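Local atomic coordinates of protein yciO (Escherichia coli, PDB entry 1K7J), a protein that is of unknown function but belongs to the SUA5 (YrdC-like) family and may bind double-stranded RNA. Residues A[95-99]-A[199-205]; A[115-119]-A[186-190]. All coordinates share one frame; numbering follows the deposited sequence.

Contact 1: A[95-99]-A[199-205]; sequences GNYTF and VGDVKPF
Gly200 and Phe205 take the two faces of the Tyr97 ring, so that the C-terminal tail is clasped to the start of strand 97-102 in the mixed sheet of this YrdC-like fold, and an aromatic cluster of Tyr97, Phe99 and Phe205 closes the inner end. Entering the tail at its outer end, Val199 rests its CG1 branch on the side chain of Asn96, the two crossing at about a right angle. The next residue is held by a weak hydrogen bond, Gly200 N to Asn96 O at 3.3 Å. Glycine fits here because a CB would collide with the tyrosine ring and with Asn96 O; without one, Gly200 CA lies 3.9 Å from the Tyr97 ring centroid in a CH-pi contact, while Gly200 O is bonded to Thr183 of the adjoining strand. Asp201 works through its main chain: its O receives the phenol proton of Tyr97 OH at 2.6 Å, in the carbonyl plane and on a lone pair. Its carboxylate meanwhile makes an Asx turn, OD1 accepting from Lys203 N just where the short 3-10 segment 203-205 begins. A phenylalanine at Tyr97 would probably keep the ring contacts but leave Asp201 O without its hydroxyl partner, allowing this bend of the tail to shift. With CG set anti to its carbonyl carbon (chi1 -51°), Phe205 presents a ring edge to the Tyr97 face in an offset edge-to-face pair, centroids 5.2 Å apart and planes at 64°. Leu88 of helix 83-90 and Ile185 of strand 183-186 also touch the Phe205 side chain, a setting suited to a large apolar residue. On the Phe99 side, Phe205 CZ approaches the edge of that ring, 3.7 Å from Phe99 CE1.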
loop_
_atom_site.group_PDB
_atom_site.type_symbol
_atom_site.label_atom_id
_atom_site.label_comp_id
_atom_site.label_asym_id
_atom_site.label_seq_id
_atom_site.Cartn_x
_atom_site.Cartn_y
_atom_site.Cartn_z
ATOM N N GLY A 95 6.333 -5.507 6.726
ATOM C CA GLY A 95 5.109 -5.224 7.453
ATOM C C GLY A 95 5.115 -4.125 8.497
ATOM O O GLY A 95 6.169 -3.629 8.902
ATOM N N ASN A 96 3.904 -3.729 8.882
ATOM C CA ASN A 96 3.638 -2.738 9.928
ATOM C C ASN A 96 4.066 -1.289 9.750
ATOM O O ASN A 96 3.687 -0.443 10.562
ATOM C CB ASN A 96 4.214 -3.237 11.259
ATOM C CG ASN A 96 3.758 -4.639 11.601
ATOM O OD1 ASN A 96 2.697 -5.085 11.158
ATOM N ND2 ASN A 96 4.551 -5.339 12.403
ATOM N N TYR A 97 4.828 -0.995 8.703
ATOM C CA TYR A 97 5.324 0.363 8.489
ATOM C C TYR A 97 5.201 0.905 7.074
ATOM O O TYR A 97 5.213 0.157 6.096
ATOM C CB TYR A 97 6.816 0.441 8.819
ATOM C CG TYR A 97 7.209 0.136 10.237
ATOM C CD1 TYR A 97 7.093 1.103 11.236
ATOM C CD2 TYR A 97 7.759 -1.101 10.571
ATOM C CE1 TYR A 97 7.527 0.849 12.533
ATOM C CE2 TYR A 97 8.193 -1.368 11.862
ATOM C CZ TYR A 97 8.079 -0.386 12.837
ATOM O OH TYR A 97 8.545 -0.633 14.102
ATOM N N THR A 98 5.108 2.227 6.996
ATOM C CA THR A 98 5.104 2.953 5.735
ATOM C C THR A 98 6.214 3.972 5.969
ATOM O O THR A 98 6.195 4.704 6.962
ATOM C CB THR A 98 3.792 3.699 5.475
ATOM O OG1 THR A 98 2.735 2.752 5.304
ATOM C CG2 THR A 98 3.911 4.548 4.210
ATOM N N PHE A 99 7.192 4.006 5.075
ATOM C CA PHE A 99 8.309 4.928 5.225
ATOM C C PHE A 99 8.244 6.019 4.172
ATOM O O PHE A 99 8.194 5.728 2.979
ATOM C CB PHE A 99 9.629 4.163 5.098
ATOM C CG PHE A 99 9.792 3.061 6.109
ATOM C CD1 PHE A 99 9.995 3.359 7.452
ATOM C CD2 PHE A 99 9.736 1.722 5.717
ATOM C CE1 PHE A 99 10.143 2.341 8.397
ATOM C CE2 PHE A 99 9.884 0.697 6.654
ATOM C CZ PHE A 99 10.087 1.012 7.998
ATOM N N VAL A 199 0.524 -0.053 13.820
ATOM C CA VAL A 199 0.969 -1.376 14.245
ATOM C C VAL A 199 2.446 -1.439 14.628
ATOM O O VAL A 199 2.798 -2.011 15.659
ATOM C CB VAL A 199 0.704 -2.440 13.147
ATOM C CG1 VAL A 199 1.140 -3.825 13.640
ATOM C CG2 VAL A 199 -0.772 -2.455 12.785
ATOM N N GLY A 200 3.305 -0.851 13.800
ATOM C CA GLY A 200 4.732 -0.880 14.073
ATOM C C GLY A 200 5.201 -0.073 15.271
ATOM O O GLY A 200 4.720 1.029 15.519
ATOM N N ASP A 201 6.154 -0.631 16.012
ATOM C CA ASP A 201 6.717 0.027 17.190
ATOM C C ASP A 201 7.445 1.300 16.750
ATOM O O ASP A 201 8.245 1.271 15.817
ATOM C CB ASP A 201 7.694 -0.936 17.878
ATOM C CG ASP A 201 8.233 -0.407 19.200
ATOM O OD1 ASP A 201 7.848 0.697 19.635
ATOM O OD2 ASP A 201 9.058 -1.119 19.809
ATOM N N VAL A 202 7.171 2.419 17.413
ATOM C CA VAL A 202 7.824 3.675 17.049
ATOM C C VAL A 202 9.205 3.837 17.683
ATOM O O VAL A 202 10.042 4.594 17.190
ATOM C CB VAL A 202 6.967 4.903 17.453
ATOM C CG1 VAL A 202 5.619 4.855 16.748
ATOM C CG2 VAL A 202 6.774 4.940 18.965
ATOM N N LYS A 203 9.445 3.105 18.764
ATOM C CA LYS A 203 10.703 3.208 19.495
ATOM C C LYS A 203 12.010 3.125 18.714
ATOM O O LYS A 203 12.941 3.886 18.989
ATOM C CB LYS A 203 10.717 2.189 20.635
ATOM C CG LYS A 203 9.670 2.485 21.691
ATOM C CD LYS A 203 9.708 1.474 22.819
ATOM C CE LYS A 203 8.642 1.778 23.848
ATOM N NZ LYS A 203 8.829 3.115 24.474
ATOM N N PRO A 204 12.111 2.210 17.737
ATOM C CA PRO A 204 13.362 2.110 16.974
ATOM C C PRO A 204 13.713 3.384 16.207
ATOM O O PRO A 204 14.852 3.567 15.772
ATOM C CB PRO A 204 13.102 0.932 16.034
ATOM C CG PRO A 204 12.096 0.102 16.791
ATOM C CD PRO A 204 11.169 1.147 17.343
ATOM N N PHE A 205 12.731 4.262 16.051
ATOM C CA PHE A 205 12.911 5.507 15.311
ATOM C C PHE A 205 12.894 6.706 16.239
ATOM O O PHE A 205 13.127 7.835 15.804
ATOM C CB PHE A 205 11.780 5.646 14.291
ATOM C CG PHE A 205 11.603 4.438 13.429
ATOM C CD1 PHE A 205 12.309 4.312 12.237
ATOM C CD2 PHE A 205 10.773 3.395 13.834
ATOM C CE1 PHE A 205 12.197 3.165 11.458
ATOM C CE2 PHE A 205 10.654 2.239 13.062
ATOM C CZ PHE A 205 11.367 2.124 11.872
#

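Contact 2: A[115-119]-A[186-190]; sequences KRKTI and DLTDD
Arg116 reaches over to the turn after strand 183-186 and grips it with both terminal nitrogens of its guanidinium. NH1 forms a salt bridge with Asp186 OD2 at 2.8 Å, using that oxygen's syn lone pair, and the two flat groups are nearly coplanar, 22° apart. NH2 gives a straighter bond to Thr188 OG1, 2.6 Å long with an N-H...O angle of 165°. A bend in the arginine chain at chi3 (56°) turns the group so that both acceptors lie close to its plane, and a long side chain ending in a flat group with two outward N-H nitrogens suits two such partners. The threonine hydroxyl relays the link: it donates to Asp186 OD1 at 2.6 Å. Asp186 OD1 also takes Thr188 N at 2.8 Å, an Asx turn, so one carboxylate shapes the turn with one oxygen and holds the arginine with the other. Under this polar layer the methyls of Thr118 and Thr188 meet, CG2 to CG2 at 4.0 Å, and Thr118 CG2 lies beneath the centre of the guanidinium face; the Thr118 hydroxyl is bonded to Asn64. The outer side is looser. Exposed Asp189 approaches obliquely, its OD2 3.9 Å from Arg116 NH2, a long salt bridge that probably adds only diffuse electrostatic attraction at the surface. Within the fold, the loop leading into strand 118-122 is thus tied to the connection between strands 183-186 and 193-196, across intervening strand 97-102, whose Ile100 touches both Thr118 and Asp186, while Leu187 turns inward to helix 83-90.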
loop_
_atom_site.group_PDB
_atom_site.type_symbol
_atom_site.label_atom_id
_atom_site.label_comp_id
_atom_site.label_asym_id
_atom_site.label_seq_id
_atom_site.Cartn_x
_atom_site.Cartn_y
_atom_site.Cartn_z
ATOM N N LYS A 115 5.227 19.314 -3.344
ATOM C CA LYS A 115 6.323 20.124 -2.828
ATOM C C LYS A 115 7.573 19.368 -2.385
ATOM O O LYS A 115 8.691 19.752 -2.732
ATOM C CB LYS A 115 5.809 20.981 -1.667
ATOM C CG LYS A 115 6.792 22.030 -1.181
ATOM C CD LYS A 115 6.190 22.869 -0.062
ATOM C CE LYS A 115 7.150 23.961 0.380
ATOM N NZ LYS A 115 8.464 23.395 0.800
ATOM N N ARG A 116 7.385 18.292 -1.630
ATOM C CA ARG A 116 8.508 17.523 -1.110
ATOM C C ARG A 116 9.029 16.398 -2.016
ATOM O O ARG A 116 10.116 15.865 -1.781
ATOM C CB ARG A 116 8.126 16.961 0.262
ATOM C CG ARG A 116 7.605 18.024 1.236
ATOM C CD ARG A 116 7.749 17.539 2.660
ATOM N NE ARG A 116 9.140 17.182 2.913
ATOM C CZ ARG A 116 9.533 16.119 3.605
ATOM N NH1 ARG A 116 8.634 15.290 4.132
ATOM N NH2 ARG A 116 10.829 15.872 3.743
ATOM N N LYS A 117 8.260 16.051 -3.045
ATOM C CA LYS A 117 8.629 14.999 -3.997
ATOM C C LYS A 117 8.789 13.646 -3.307
ATOM O O LYS A 117 9.580 12.795 -3.732
ATOM C CB LYS A 117 9.930 15.365 -4.720
ATOM C CG LYS A 117 9.944 16.768 -5.316
ATOM C CD LYS A 117 8.791 16.984 -6.278
ATOM C CE LYS A 117 8.774 18.414 -6.800
ATOM N NZ LYS A 117 7.582 18.675 -7.653
ATOM N N THR A 118 8.016 13.448 -2.249
ATOM C CA THR A 118 8.068 12.216 -1.481
ATOM C C THR A 118 6.922 11.269 -1.803
ATOM O O THR A 118 5.972 11.622 -2.504
ATOM C CB THR A 118 8.007 12.512 0.019
ATOM O OG1 THR A 118 6.858 13.325 0.290
ATOM C CG2 THR A 118 9.267 13.233 0.472
ATOM N N ILE A 119 7.031 10.056 -1.275
ATOM C CA ILE A 119 6.013 9.034 -1.448
ATOM C C ILE A 119 6.261 7.979 -0.373
ATOM O O ILE A 119 7.401 7.774 0.051
ATOM C CB ILE A 119 6.073 8.411 -2.872
ATOM C CG1 ILE A 119 4.922 7.417 -3.054
ATOM C CG2 ILE A 119 7.427 7.759 -3.111
ATOM C CD1 ILE A 119 4.641 7.075 -4.511
ATOM N N ASP A 186 8.592 9.260 8.656
ATOM C CA ASP A 186 9.194 10.061 7.597
ATOM C C ASP A 186 10.693 9.937 7.855
ATOM O O ASP A 186 11.170 10.296 8.933
ATOM C CB ASP A 186 8.763 11.524 7.709
ATOM C CG ASP A 186 9.309 12.381 6.576
ATOM O OD1 ASP A 186 10.486 12.196 6.199
ATOM O OD2 ASP A 186 8.566 13.250 6.070
ATOM N N LEU A 187 11.429 9.417 6.879
ATOM C CA LEU A 187 12.867 9.220 7.032
ATOM C C LEU A 187 13.727 10.245 6.304
ATOM O O LEU A 187 14.953 10.126 6.291
ATOM C CB LEU A 187 13.252 7.813 6.561
ATOM C CG LEU A 187 12.686 6.632 7.354
ATOM C CD1 LEU A 187 13.084 5.319 6.683
ATOM C CD2 LEU A 187 13.207 6.680 8.787
ATOM N N THR A 188 13.103 11.251 5.706
ATOM C CA THR A 188 13.868 12.261 4.984
ATOM C C THR A 188 14.669 13.140 5.946
ATOM O O THR A 188 14.364 13.216 7.139
ATOM C CB THR A 188 12.954 13.145 4.105
ATOM O OG1 THR A 188 12.022 13.854 4.928
ATOM C CG2 THR A 188 12.191 12.283 3.098
ATOM N N ASP A 189 15.703 13.789 5.414
ATOM C CA ASP A 189 16.578 14.659 6.200
ATOM C C ASP A 189 17.245 13.907 7.351
ATOM O O ASP A 189 17.689 14.518 8.326
ATOM C CB ASP A 189 15.788 15.854 6.745
ATOM C CG ASP A 189 15.229 16.732 5.643
ATOM O OD1 ASP A 189 16.010 17.140 4.758
ATOM O OD2 ASP A 189 14.012 17.017 5.662
ATOM N N ASP A 190 17.319 12.583 7.223
ATOM C CA ASP A 190 17.919 11.716 8.237
ATOM C C ASP A 190 17.409 12.013 9.632
ATOM O O ASP A 190 18.113 11.810 10.628
ATOM C CB ASP A 190 19.445 11.828 8.213
ATOM C CG ASP A 190 20.046 11.185 6.986
ATOM O OD1 ASP A 190 19.300 10.492 6.263
ATOM O OD2 ASP A 190 21.258 11.362 6.746
#

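How the contacts relate
Contact 1 and contact 2 lie about 16 Å apart, centre to centre, and both reach the same mixed sheet; along the chain contact 2 is nested inside the loop that contact 1 closes. Strand 97-102 unites them: it begins in contact 1 and runs between strands 118-122 and 183-186, from which the segments of contact 2 extend. They touch through Leu187, whose CD1 lies 3.7 Å from Phe99 CD1 and whose CD2 lies 4.3 Å from Phe205 CD1. This leucine joins the aromatic cluster of contact 1 to the polar turn of contact 2, giving a buried apolar layer beside helix 83-90.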